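Local coordinates for protein putative D-alanine N-acetyltransferase of GNAT family (Desulfovibrio desulfuricans subsp. desulfuricans, PDB 2R7H) that probably transfers an acyl group, as in other members of the GNAT acetyltransferase family, though its true substrate is not established, at residues A151-A157 / K169-L174; V120-R124 / R173-A177; F70-T74 / L115-V119. All coordinates share one frame; numbering follows the deposited sequence.

The three contacts spread across one mixed beta sheet and the helix 111-125 packed on it. Along the chain contact 3 closes first, joining strand 69-75 to that helix. Contact 2 starts from the next turn of the same helix but closes only at the C-terminal end, after the hairpin of contact 1 has been made; its centre is about 13 Å from that of contact 3. Contact 1 pairs strands 154-159 and 167-175; its centre lies about 13 Å from that of contact 2, with which it shares Arg-173 and Leu-174, and about 19 Å from that of contact 3. Leu-116 touches Ala-151 and Phe-153, so contacts 1 and 3 also meet through the helix.

Contact 1: residues A151-A157 / K169-L174; sequences AGFSAEA and KIIYRL
Glu-156 and Arg-173 form a salt bridge across this antiparallel hairpin: NH1 of Arg-173 reaches OE1 of Glu-156 at 2.9 Å, on the syn side but about 20° out of the carboxylate plane, with the two flat groups nearly perpendicular (88°). Both side chains leave with CG anti to the backbone N and run extended, which carries the charges together. At the other end CB of Leu-174 sits over one face of the Phe-153 ring, 3.8 Å from its centroid, a CH-pi contact. Near the middle of the pairing, CE1 of Tyr-172 lies 3.8 Å from CB of Ala-155.

The backbone sets these pairs. Ser-154 and Arg-173 exchange two bonds, the shorter from Arg-173 N to Ser-154 O at 2.7 Å. A classic beta bulge follows: Ile-171 O takes N of Glu-156 (2.7 Å) and, weakly, N of Ala-157, while Ile-171 N returns a bond to Ala-157 O. Gly-152 ends the preceding helix in a Schellman motif.

Farther out, Lys-160 of the second subunit accepts from Arg-173 NH1 through its backbone O and donates to Glu-156 OE2 through its backbone N. With each ion also bonded to the partner's backbone, the salt bridge probably helps to fix both side chains at the subunit interface.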
ATOM      1  N   ALA B 151      16.603  -1.109 -16.261  1.00 40.29           N
ATOM      2  CA  ALA B 151      15.559  -0.281 -16.873  1.00 39.83           C
ATOM      3  C   ALA B 151      15.603   1.175 -16.408  1.00 39.08           C
ATOM      4  O   ALA B 151      14.764   1.975 -16.819  1.00 43.07           O
ATOM      5  CB  ALA B 151      14.174  -0.895 -16.644  1.00 41.30           C
ATOM      6  N   GLY B 152      16.564   1.535 -15.570  1.00 37.48           N
ATOM      7  CA  GLY B 152      16.696   2.907 -15.094  1.00 38.78           C
ATOM      8  C   GLY B 152      16.038   3.221 -13.757  1.00 37.74           C
ATOM      9  O   GLY B 152      15.925   4.395 -13.415  1.00 37.52           O
ATOM     10  N   PHE B 153      15.572   2.194 -13.037  1.00 37.88           N
ATOM     11  CA  PHE B 153      14.958   2.392 -11.709  1.00 38.99           C
ATOM     12  C   PHE B 153      16.120   2.510 -10.759  1.00 38.89           C
ATOM     13  O   PHE B 153      17.182   1.937 -10.996  1.00 40.82           O
ATOM     14  CB  PHE B 153      14.100   1.219 -11.185  1.00 35.20           C
ATOM     15  CG  PHE B 153      12.708   1.063 -11.801  1.00 39.21           C
ATOM     16  CD1 PHE B 153      12.508   0.455 -13.043  1.00 35.71           C
ATOM     17  CD2 PHE B 153      11.564   1.410 -11.048  1.00 28.11           C
ATOM     18  CE1 PHE B 153      11.202   0.269 -13.543  1.00 40.49           C
ATOM     19  CE2 PHE B 153      10.258   1.241 -11.543  1.00 34.00           C
ATOM     20  CZ  PHE B 153      10.074   0.681 -12.789  1.00 39.34           C
ATOM     21  N   SER B 154      15.944   3.285  -9.711  1.00 38.19           N
ATOM     22  CA  SER B 154      16.965   3.431  -8.704  1.00 37.39           C
ATOM     23  C   SER B 154      16.337   2.910  -7.398  1.00 34.87           C
ATOM     24  O   SER B 154      15.138   3.064  -7.163  1.00 32.97           O
ATOM     25  CB  SER B 154      17.409   4.889  -8.583  1.00 39.35           C
ATOM     26  OG  SER B 154      16.334   5.705  -8.142  1.00 43.56           O
ATOM     27  N   ALA B 155      17.137   2.197  -6.618  1.00 34.60           N
ATOM     28  CA  ALA B 155      16.760   1.677  -5.328  1.00 34.02           C
ATOM     29  C   ALA B 155      16.672   2.901  -4.444  1.00 34.37           C
ATOM     30  O   ALA B 155      17.683   3.504  -4.159  1.00 39.06           O
ATOM     31  CB  ALA B 155      17.872   0.733  -4.818  1.00 31.50           C
ATOM     32  N   GLU B 156      15.479   3.312  -4.030  1.00 32.71           N
ATOM     33  CA  GLU B 156      15.345   4.509  -3.158  1.00 30.96           C
ATOM     34  C   GLU B 156      15.147   4.228  -1.667  1.00 32.82           C
ATOM     35  O   GLU B 156      15.452   5.097  -0.848  1.00 34.42           O
ATOM     36  CB  GLU B 156      14.258   5.437  -3.682  1.00 27.43           C
ATOM     37  CG  GLU B 156      14.153   6.774  -2.938  1.00 30.94           C
ATOM     38  CD  GLU B 156      13.173   7.719  -3.534  1.00 34.34           C
ATOM     39  OE1 GLU B 156      12.199   7.247  -4.152  1.00 27.40           O
ATOM     40  OE2 GLU B 156      13.339   8.946  -3.320  1.00 29.08           O
ATOM     41  N   ALA B 157      14.639   3.049  -1.304  1.00 32.63           N
ATOM     42  CA  ALA B 157      14.402   2.702   0.098  1.00 32.20           C
ATOM     43  C   ALA B 157      14.542   1.202   0.301  1.00 34.00           C
ATOM     44  O   ALA B 157      14.259   0.408  -0.604  1.00 30.31           O
ATOM     45  CB  ALA B 157      12.992   3.136   0.501  1.00 28.83           C
ATOM     46  N   LYS B 169      12.346  -5.386   1.957  1.00 31.69           N
ATOM     47  CA  LYS B 169      11.585  -4.861   0.832  1.00 30.48           C
ATOM     48  C   LYS B 169      12.453  -3.776   0.284  1.00 30.84           C
ATOM     49  O   LYS B 169      12.897  -2.936   1.069  1.00 29.45           O
ATOM     50  CB  LYS B 169      10.233  -4.244   1.235  1.00 31.97           C
ATOM     51  CG  LYS B 169       9.428  -3.751  -0.026  1.00 33.81           C
ATOM     52  CD  LYS B 169       7.988  -3.474   0.248  1.00 32.00           C
ATOM     53  CE  LYS B 169       7.742  -2.291   1.047  1.00 30.43           C
ATOM     54  NZ  LYS B 169       6.259  -1.980   1.034  1.00 32.21           N
ATOM     55  N   ILE B 170      12.701  -3.789  -1.035  1.00 28.30           N
ATOM     56  CA  ILE B 170      13.492  -2.750  -1.705  1.00 31.85           C
ATOM     57  C   ILE B 170      12.483  -1.998  -2.576  1.00 29.85           C
ATOM     58  O   ILE B 170      11.708  -2.633  -3.307  1.00 31.33           O
ATOM     59  CB  ILE B 170      14.658  -3.255  -2.593  1.00 33.28           C
ATOM     60  CG1 ILE B 170      15.719  -4.026  -1.793  1.00 38.56           C
ATOM     61  CG2 ILE B 170      15.390  -2.028  -3.245  1.00 26.60           C
ATOM     62  CD1 ILE B 170      15.273  -5.257  -1.187  1.00 49.60           C
ATOM     63  N   ILE B 171      12.483  -0.667  -2.481  1.00 29.93           N
ATOM     64  CA  ILE B 171      11.555   0.179  -3.252  1.00 30.75           C
ATOM     65  C   ILE B 171      12.379   0.881  -4.314  1.00 30.40           C
ATOM     66  O   ILE B 171      13.358   1.595  -4.002  1.00 32.91           O
ATOM     67  CB  ILE B 171      10.779   1.201  -2.392  1.00 31.81           C
ATOM     68  CG1 ILE B 171      10.021   0.503  -1.241  1.00 30.22           C
ATOM     69  CG2 ILE B 171       9.772   1.953  -3.280  1.00 26.54           C
ATOM     70  CD1 ILE B 171       9.318   1.448  -0.234  1.00 31.72           C
ATOM     71  N   TYR B 172      12.006   0.611  -5.570  1.00 26.61           N
ATOM     72  CA  TYR B 172      12.638   1.128  -6.753  1.00 28.92           C
ATOM     73  C   TYR B 172      11.815   2.255  -7.310  1.00 29.80           C
ATOM     74  O   TYR B 172      10.606   2.179  -7.408  1.00 30.12           O
ATOM     75  CB  TYR B 172      12.820  -0.003  -7.800  1.00 31.68           C
ATOM     76  CG  TYR B 172      13.979  -0.908  -7.492  1.00 30.75           C
ATOM     77  CD1 TYR B 172      15.285  -0.533  -7.836  1.00 34.76           C
ATOM     78  CD2 TYR B 172      13.791  -2.133  -6.892  1.00 35.97           C
ATOM     79  CE1 TYR B 172      16.360  -1.345  -7.550  1.00 34.49           C
ATOM     80  CE2 TYR B 172      14.873  -2.947  -6.617  1.00 37.21           C
ATOM     81  CZ  TYR B 172      16.133  -2.550  -6.935  1.00 32.12           C
ATOM     82  OH  TYR B 172      17.172  -3.374  -6.629  1.00 35.08           O
ATOM     83  N   ARG B 173      12.488   3.304  -7.716  1.00 29.51           N
ATOM     84  CA  ARG B 173      11.858   4.504  -8.238  1.00 28.52           C
ATOM     85  C   ARG B 173      12.201   4.758  -9.721  1.00 32.12           C
ATOM     86  O   ARG B 173      13.355   4.663 -10.091  1.00 30.89           O
ATOM     87  CB  ARG B 173      12.472   5.670  -7.455  1.00 27.42           C
ATOM     88  CG  ARG B 173      11.977   7.081  -7.787  1.00 25.48           C
ATOM     89  CD  ARG B 173      13.000   8.048  -7.330  1.00 31.17           C
ATOM     90  NE  ARG B 173      12.567   9.413  -7.553  1.00 29.87           N
ATOM     91  CZ  ARG B 173      11.745  10.076  -6.759  1.00 38.66           C
ATOM     92  NH1 ARG B 173      11.178   9.496  -5.692  1.00 36.41           N
ATOM     93  NH2 ARG B 173      11.441  11.322  -7.083  1.00 33.75           N
ATOM     94  N   LEU B 174      11.200   5.085 -10.549  1.00 31.75           N
ATOM     95  CA  LEU B 174      11.473   5.497 -11.942  1.00 31.09           C
ATOM     96  C   LEU B 174      10.799   6.843 -12.147  1.00 31.37           C
ATOM     97  O   LEU B 174       9.599   6.972 -11.959  1.00 28.85           O
ATOM     98  CB  LEU B 174      10.913   4.529 -12.980  1.00 30.82           C
ATOM     99  CG  LEU B 174      11.217   4.799 -14.468  1.00 31.77           C
ATOM    100  CD1 LEU B 174      12.667   4.539 -14.781  1.00 34.57           C
ATOM    101  CD2 LEU B 174      10.394   3.890 -15.323  1.00 29.35           C
TER
HETATM  102  O   HOH W   1      15.277   7.270 -10.066  1.00 54.67           O

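Contact 2: residues V120-R124 / R173-A177; sequences VHDVR and RLEVA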
ATOM      1  N   VAL B 120       5.081   2.490 -18.892  1.00 24.66           N
ATOM      2  CA  VAL B 120       5.651   3.846 -18.776  1.00 25.74           C
ATOM      3  C   VAL B 120       4.986   4.823 -19.753  1.00 26.90           C
ATOM      4  O   VAL B 120       4.707   5.934 -19.386  1.00 26.77           O
ATOM      5  CB  VAL B 120       7.163   3.834 -18.956  1.00 26.53           C
ATOM      6  CG1 VAL B 120       7.725   5.230 -19.124  1.00 25.61           C
ATOM      7  CG2 VAL B 120       7.791   3.118 -17.787  1.00 27.15           C
ATOM      8  N   HIS B 121       4.700   4.362 -20.970  1.00 31.23           N
ATOM      9  CA  HIS B 121       3.996   5.151 -21.969  1.00 29.75           C
ATOM     10  C   HIS B 121       2.634   5.546 -21.434  1.00 30.34           C
ATOM     11  O   HIS B 121       2.239   6.711 -21.480  1.00 28.16           O
ATOM     12  CB  HIS B 121       3.824   4.314 -23.236  1.00 31.75           C
ATOM     13  CG  HIS B 121       2.809   4.842 -24.196  1.00 32.91           C
ATOM     14  ND1 HIS B 121       1.470   4.525 -24.107  1.00 43.19           N
ATOM     15  CD2 HIS B 121       2.938   5.629 -25.293  1.00 35.84           C
ATOM     16  CE1 HIS B 121       0.813   5.112 -25.092  1.00 43.03           C
ATOM     17  NE2 HIS B 121       1.683   5.780 -25.830  1.00 38.17           N
ATOM     18  N   ASP B 122       1.915   4.565 -20.907  1.00 33.42           N
ATOM     19  CA  ASP B 122       0.570   4.800 -20.373  1.00 31.82           C
ATOM     20  C   ASP B 122       0.511   5.721 -19.179  1.00 31.84           C
ATOM     21  O   ASP B 122      -0.406   6.508 -19.076  1.00 31.52           O
ATOM     22  CB  ASP B 122      -0.123   3.496 -20.020  1.00 31.78           C
ATOM     23  CG  ASP B 122      -0.376   2.625 -21.197  1.00 36.78           C
ATOM     24  OD1 ASP B 122      -0.114   3.031 -22.361  1.00 35.36           O
ATOM     25  OD2 ASP B 122      -0.867   1.512 -20.954  1.00 45.30           O
ATOM     26  N   VAL B 123       1.471   5.571 -18.268  1.00 33.07           N
ATOM     27  CA  VAL B 123       1.599   6.385 -17.073  1.00 31.43           C
ATOM     28  C   VAL B 123       1.963   7.816 -17.499  1.00 31.67           C
ATOM     29  O   VAL B 123       1.436   8.772 -16.949  1.00 31.75           O
ATOM     30  CB  VAL B 123       2.628   5.788 -16.082  1.00 31.52           C
ATOM     31  CG1 VAL B 123       3.030   6.789 -15.035  1.00 30.80           C
ATOM     32  CG2 VAL B 123       2.069   4.506 -15.453  1.00 25.93           C
ATOM     33  N   ARG B 124       2.898   7.968 -18.428  1.00 31.58           N
ATOM     34  CA  ARG B 124       3.198   9.292 -18.948  1.00 34.97           C
ATOM     35  C   ARG B 124       1.946   9.996 -19.522  1.00 33.12           C
ATOM     36  O   ARG B 124       1.715  11.175 -19.228  1.00 35.05           O
ATOM     37  CB  ARG B 124       4.254   9.229 -20.028  1.00 37.04           C
ATOM     38  CG  ARG B 124       5.614   9.066 -19.494  1.00 45.49           C
ATOM     39  CD  ARG B 124       6.662   8.814 -20.576  1.00 52.96           C
ATOM     40  NE  ARG B 124       8.000   8.882 -19.969  1.00 54.30           N
ATOM     41  CZ  ARG B 124       9.139   8.472 -20.536  1.00 54.26           C
ATOM     42  NH1 ARG B 124       9.167   7.785 -21.689  1.00 46.35           N
ATOM     43  NH2 ARG B 124      10.271   8.648 -19.850  1.00 59.03           N
ATOM     44  N   ARG B 173      12.488   3.304  -7.716  1.00 29.51           N
ATOM     45  CA  ARG B 173      11.858   4.504  -8.238  1.00 28.52           C
ATOM     46  C   ARG B 173      12.201   4.758  -9.721  1.00 32.12           C
ATOM     47  O   ARG B 173      13.355   4.663 -10.091  1.00 30.89           O
ATOM     48  CB  ARG B 173      12.472   5.670  -7.455  1.00 27.42           C
ATOM     49  CG  ARG B 173      11.977   7.081  -7.787  1.00 25.48           C
ATOM     50  CD  ARG B 173      13.000   8.048  -7.330  1.00 31.17           C
ATOM     51  NE  ARG B 173      12.567   9.413  -7.553  1.00 29.87           N
ATOM     52  CZ  ARG B 173      11.745  10.076  -6.759  1.00 38.66           C
ATOM     53  NH1 ARG B 173      11.178   9.496  -5.692  1.00 36.41           N
ATOM     54  NH2 ARG B 173      11.441  11.322  -7.083  1.00 33.75           N
ATOM     55  N   LEU B 174      11.200   5.085 -10.549  1.00 31.75           N
ATOM     56  CA  LEU B 174      11.473   5.497 -11.942  1.00 31.09           C
ATOM     57  C   LEU B 174      10.799   6.843 -12.147  1.00 31.37           C
ATOM     58  O   LEU B 174       9.599   6.972 -11.959  1.00 28.85           O
ATOM     59  CB  LEU B 174      10.913   4.529 -12.980  1.00 30.82           C
ATOM     60  CG  LEU B 174      11.217   4.799 -14.468  1.00 31.77           C
ATOM     61  CD1 LEU B 174      12.667   4.539 -14.781  1.00 34.57           C
ATOM     62  CD2 LEU B 174      10.394   3.890 -15.323  1.00 29.35           C
ATOM     63  N   GLU B 175      11.573   7.863 -12.476  1.00 33.56           N
ATOM     64  CA  GLU B 175      11.024   9.190 -12.777  1.00 33.79           C
ATOM     65  C   GLU B 175      10.615   9.078 -14.234  1.00 35.55           C
ATOM     66  O   GLU B 175      11.424   8.712 -15.106  1.00 33.05           O
ATOM     67  CB  GLU B 175      12.045  10.284 -12.553  1.00 36.25           C
ATOM     68  CG  GLU B 175      12.453  10.356 -11.084  1.00 37.51           C
ATOM     69  CD  GLU B 175      13.412  11.443 -10.731  1.00 49.80           C
ATOM     70  OE1 GLU B 175      13.659  12.327 -11.569  1.00 61.50           O
ATOM     71  OE2 GLU B 175      13.921  11.417  -9.586  1.00 53.42           O
ATOM     72  N   VAL B 176       9.338   9.348 -14.468  1.00 38.04           N
ATOM     73  CA  VAL B 176       8.655   9.249 -15.777  1.00 42.21           C
ATOM     74  C   VAL B 176       8.475  10.588 -16.544  1.00 46.76           C
ATOM     75  O   VAL B 176       8.268  10.600 -17.771  1.00 47.91           O
ATOM     76  CB  VAL B 176       7.305   8.463 -15.560  1.00 41.88           C
ATOM     77  CG1 VAL B 176       6.199   8.990 -16.356  1.00 47.23           C
ATOM     78  CG2 VAL B 176       7.520   6.931 -15.726  1.00 38.33           C
ATOM     79  N   ALA B 177       8.589  11.705 -15.840  1.00 49.20           N
ATOM     80  CA  ALA B 177       8.439  13.010 -16.436  1.00 53.83           C
ATOM     81  C   ALA B 177       9.298  13.962 -15.622  1.00 58.73           C
ATOM     82  O   ALA B 177      10.314  13.525 -15.051  1.00 62.01           O
ATOM     83  CB  ALA B 177       6.976  13.426 -16.414  1.00 52.33           C
ATOM     84  OXT ALA B 177       9.008  15.158 -15.502  1.00 62.51           O
TER
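Val-176 packs against the last turns of helix 111-125, where the C-terminal end of the chain runs off strand 167-175 in the GNAT fold. The helix lies on the sheet here, and residues 120, 123 and 124 present one side of it to the chain's end.

The apolar contacts come mainly from two valines of the helix. CG1 of Val-120 meets CG2 of Val-176 at 3.8 Å, the two side chains pointing opposite ways as they pass. The other branch of Val-120, CG2, turns to CD2 of Leu-174 at 3.7 Å, so this one valine spans both Leu-174 and Val-176. Val-123 adds a looser touch, its CG1 standing 4.1 Å from CG1 of Val-176, with the side chains nearly perpendicular. Beyond the two segments, Val-120 also packs on Leu-131 of strand 130-136, and Val-123 on Tyr-85 of strand 78-87.

A hydrogen bond joins the polar parts. Arg-124 sends its chain out with CG anti to the carbonyl carbon (chi1 -78°) and extended as far as NE, which takes the methylenes at a slant across Val-176 and brings the guanidinium up to its backbone. CG1 of Val-120 lies over one face of the guanidinium. The carbonyl of Val-176 is held in turn at the edge of that group: NE of Arg-124 donates to Val-176 O at 2.8 Å, in the carbonyl plane and on a lone pair, with an N-H...O angle of 157°.

Contact 3: residues F70-T74 / L115-V119; sequences FVFAT and LLAEV
Strand 69-75 and helix 111-125 meet here as sheet and covering helix of the GNAT fold, and the contact is a buried, mainly apolar layer between them. The short segments run in nearly opposite directions, 148° between their N-to-C directions, with axes 8.9 Å apart at closest approach.

Val-71 carries most of it, its CB directed at the helix. Its branches divide the work. CG1, anti to the backbone N (chi1 178°), touches both CD2 of Leu-115 and CB of Glu-118, each at 3.8 Å. CG2 meets CG2 of Val-119 at 4.0 Å, the two valines crossing at a slant. Between them, the two methyls of Val-71 meet residues from successive turns of the helix.

Leu-115 runs past Val-71 in the opposite sense, and its CD2 methyl reaches the strand, lying 3.5 Å from the backbone O of Val-71 and 3.9 Å from CB of Ala-73. The small side chain of Ala-73 probably lets that methyl settle close to the strand backbone. Glu-118 contributes just its CB to the layer: its chain bends at chi2 (-51°), and the carboxylate leads away from the strand to a salt bridge with Arg-24.

Around this patch, Leu-115 also packs on Phe-22 of strand 21-23 and on Ile-100 and Val-102 of strand 94-102, while Val-119 reaches Ala-83 of strand 78-87. No hydrogen bond passes between the two segments, so across them the contact is van der Waals packing, with the glutamate's charge kept outside the layer.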
ATOM      1  N   PHE B  70      -3.778  -2.860 -16.902  1.00 35.70           N
ATOM      2  CA  PHE B  70      -3.060  -3.979 -17.489  1.00 36.93           C
ATOM      3  C   PHE B  70      -2.550  -3.726 -18.894  1.00 37.62           C
ATOM      4  O   PHE B  70      -3.174  -2.979 -19.641  1.00 37.57           O
ATOM      5  CB  PHE B  70      -4.053  -5.161 -17.629  1.00 37.21           C
ATOM      6  CG  PHE B  70      -4.608  -5.648 -16.331  1.00 35.80           C
ATOM      7  CD1 PHE B  70      -5.763  -5.106 -15.802  1.00 41.74           C
ATOM      8  CD2 PHE B  70      -3.938  -6.605 -15.613  1.00 37.36           C
ATOM      9  CE1 PHE B  70      -6.260  -5.525 -14.571  1.00 38.75           C
ATOM     10  CE2 PHE B  70      -4.424  -7.017 -14.388  1.00 42.37           C
ATOM     11  CZ  PHE B  70      -5.588  -6.470 -13.871  1.00 39.61           C
ATOM     12  N   VAL B  71      -1.403  -4.340 -19.223  1.00 36.04           N
ATOM     13  CA  VAL B  71      -0.851  -4.343 -20.614  1.00 34.06           C
ATOM     14  C   VAL B  71      -0.564  -5.835 -20.833  1.00 33.21           C
ATOM     15  O   VAL B  71       0.261  -6.411 -20.121  1.00 31.58           O
ATOM     16  CB  VAL B  71       0.466  -3.552 -20.845  1.00 32.59           C
ATOM     17  CG1 VAL B  71       0.888  -3.719 -22.320  1.00 30.12           C
ATOM     18  CG2 VAL B  71       0.339  -2.062 -20.460  1.00 28.52           C
ATOM     19  N   PHE B  72      -1.311  -6.476 -21.732  1.00 35.72           N
ATOM     20  CA  PHE B  72      -1.143  -7.894 -22.039  1.00 37.36           C
ATOM     21  C   PHE B  72      -0.358  -8.054 -23.343  1.00 39.15           C
ATOM     22  O   PHE B  72      -0.721  -7.435 -24.325  1.00 39.83           O
ATOM     23  CB  PHE B  72      -2.514  -8.566 -22.231  1.00 38.10           C
ATOM     24  CG  PHE B  72      -3.460  -8.397 -21.062  1.00 34.64           C
ATOM     25  CD1 PHE B  72      -3.270  -9.115 -19.905  1.00 38.71           C
ATOM     26  CD2 PHE B  72      -4.547  -7.534 -21.138  1.00 38.55           C
ATOM     27  CE1 PHE B  72      -4.127  -8.973 -18.837  1.00 42.03           C
ATOM     28  CE2 PHE B  72      -5.420  -7.401 -20.085  1.00 42.70           C
ATOM     29  CZ  PHE B  72      -5.207  -8.127 -18.922  1.00 37.20           C
ATOM     30  N   ALA B  73       0.732  -8.828 -23.338  1.00 40.11           N
ATOM     31  CA  ALA B  73       1.528  -9.107 -24.543  1.00 37.88           C
ATOM     32  C   ALA B  73       0.977 -10.439 -25.097  1.00 39.24           C
ATOM     33  O   ALA B  73       1.006 -11.464 -24.389  1.00 37.20           O
ATOM     34  CB  ALA B  73       3.014  -9.234 -24.189  1.00 34.29           C
ATOM     35  N   THR B  74       0.405 -10.427 -26.309  1.00 40.93           N
ATOM     36  CA  THR B  74      -0.135 -11.666 -26.923  1.00 43.91           C
ATOM     37  C   THR B  74       0.555 -12.041 -28.260  1.00 44.36           C
ATOM     38  O   THR B  74       1.058 -11.176 -28.965  1.00 40.44           O
ATOM     39  CB  THR B  74      -1.656 -11.586 -27.178  1.00 43.87           C
ATOM     40  OG1 THR B  74      -1.927 -10.471 -28.035  1.00 49.28           O
ATOM     41  CG2 THR B  74      -2.430 -11.434 -25.895  1.00 44.42           C
ATOM     42  N   LEU B 115       7.132  -4.757 -22.118  1.00 30.17           N
ATOM     43  CA  LEU B 115       5.955  -4.545 -21.274  1.00 29.08           C
ATOM     44  C   LEU B 115       6.143  -3.339 -20.358  1.00 26.45           C
ATOM     45  O   LEU B 115       5.228  -2.532 -20.235  1.00 27.20           O
ATOM     46  CB  LEU B 115       5.602  -5.805 -20.482  1.00 27.57           C
ATOM     47  CG  LEU B 115       4.873  -6.884 -21.261  1.00 28.93           C
ATOM     48  CD1 LEU B 115       4.985  -8.270 -20.540  1.00 28.55           C
ATOM     49  CD2 LEU B 115       3.424  -6.482 -21.502  1.00 30.00           C
ATOM     50  N   LEU B 116       7.302  -3.201 -19.731  1.00 30.01           N
ATOM     51  CA  LEU B 116       7.566  -2.038 -18.884  1.00 28.83           C
ATOM     52  C   LEU B 116       7.500  -0.732 -19.726  1.00 28.87           C
ATOM     53  O   LEU B 116       6.998   0.284 -19.251  1.00 28.70           O
ATOM     54  CB  LEU B 116       8.936  -2.127 -18.231  1.00 28.52           C
ATOM     55  CG  LEU B 116       9.419  -0.939 -17.395  1.00 28.37           C
ATOM     56  CD1 LEU B 116       8.567  -0.621 -16.142  1.00 27.00           C
ATOM     57  CD2 LEU B 116      10.856  -1.158 -17.011  1.00 28.39           C
ATOM     58  N   ALA B 117       8.086  -0.743 -20.937  1.00 26.61           N
ATOM     59  CA  ALA B 117       8.030   0.438 -21.811  1.00 28.63           C
ATOM     60  C   ALA B 117       6.559   0.852 -22.087  1.00 27.70           C
ATOM     61  O   ALA B 117       6.213   2.041 -22.119  1.00 29.80           O
ATOM     62  CB  ALA B 117       8.812   0.191 -23.107  1.00 29.24           C
ATOM     63  N   GLU B 118       5.683  -0.118 -22.256  1.00 26.09           N
ATOM     64  CA  GLU B 118       4.280   0.208 -22.484  1.00 25.62           C
ATOM     65  C   GLU B 118       3.599   0.810 -21.236  1.00 28.37           C
ATOM     66  O   GLU B 118       2.770   1.734 -21.343  1.00 27.24           O
ATOM     67  CB  GLU B 118       3.525  -1.032 -22.985  1.00 28.40           C
ATOM     68  CG  GLU B 118       4.016  -1.585 -24.321  1.00 33.09           C
ATOM     69  CD  GLU B 118       4.138  -0.549 -25.442  1.00 38.85           C
ATOM     70  OE1 GLU B 118       3.218   0.247 -25.632  1.00 38.03           O
ATOM     71  OE2 GLU B 118       5.181  -0.551 -26.130  1.00 43.07           O
ATOM     72  N   VAL B 119       3.902   0.255 -20.054  1.00 26.85           N
ATOM     73  CA  VAL B 119       3.352   0.782 -18.818  1.00 25.08           C
ATOM     74  C   VAL B 119       3.795   2.227 -18.651  1.00 23.56           C
ATOM     75  O   VAL B 119       2.999   3.071 -18.275  1.00 27.78           O
ATOM     76  CB  VAL B 119       3.802  -0.054 -17.589  1.00 24.70           C
ATOM     77  CG1 VAL B 119       3.531   0.702 -16.312  1.00 26.11           C
ATOM     78  CG2 VAL B 119       3.133  -1.494 -17.654  1.00 22.14           C
TER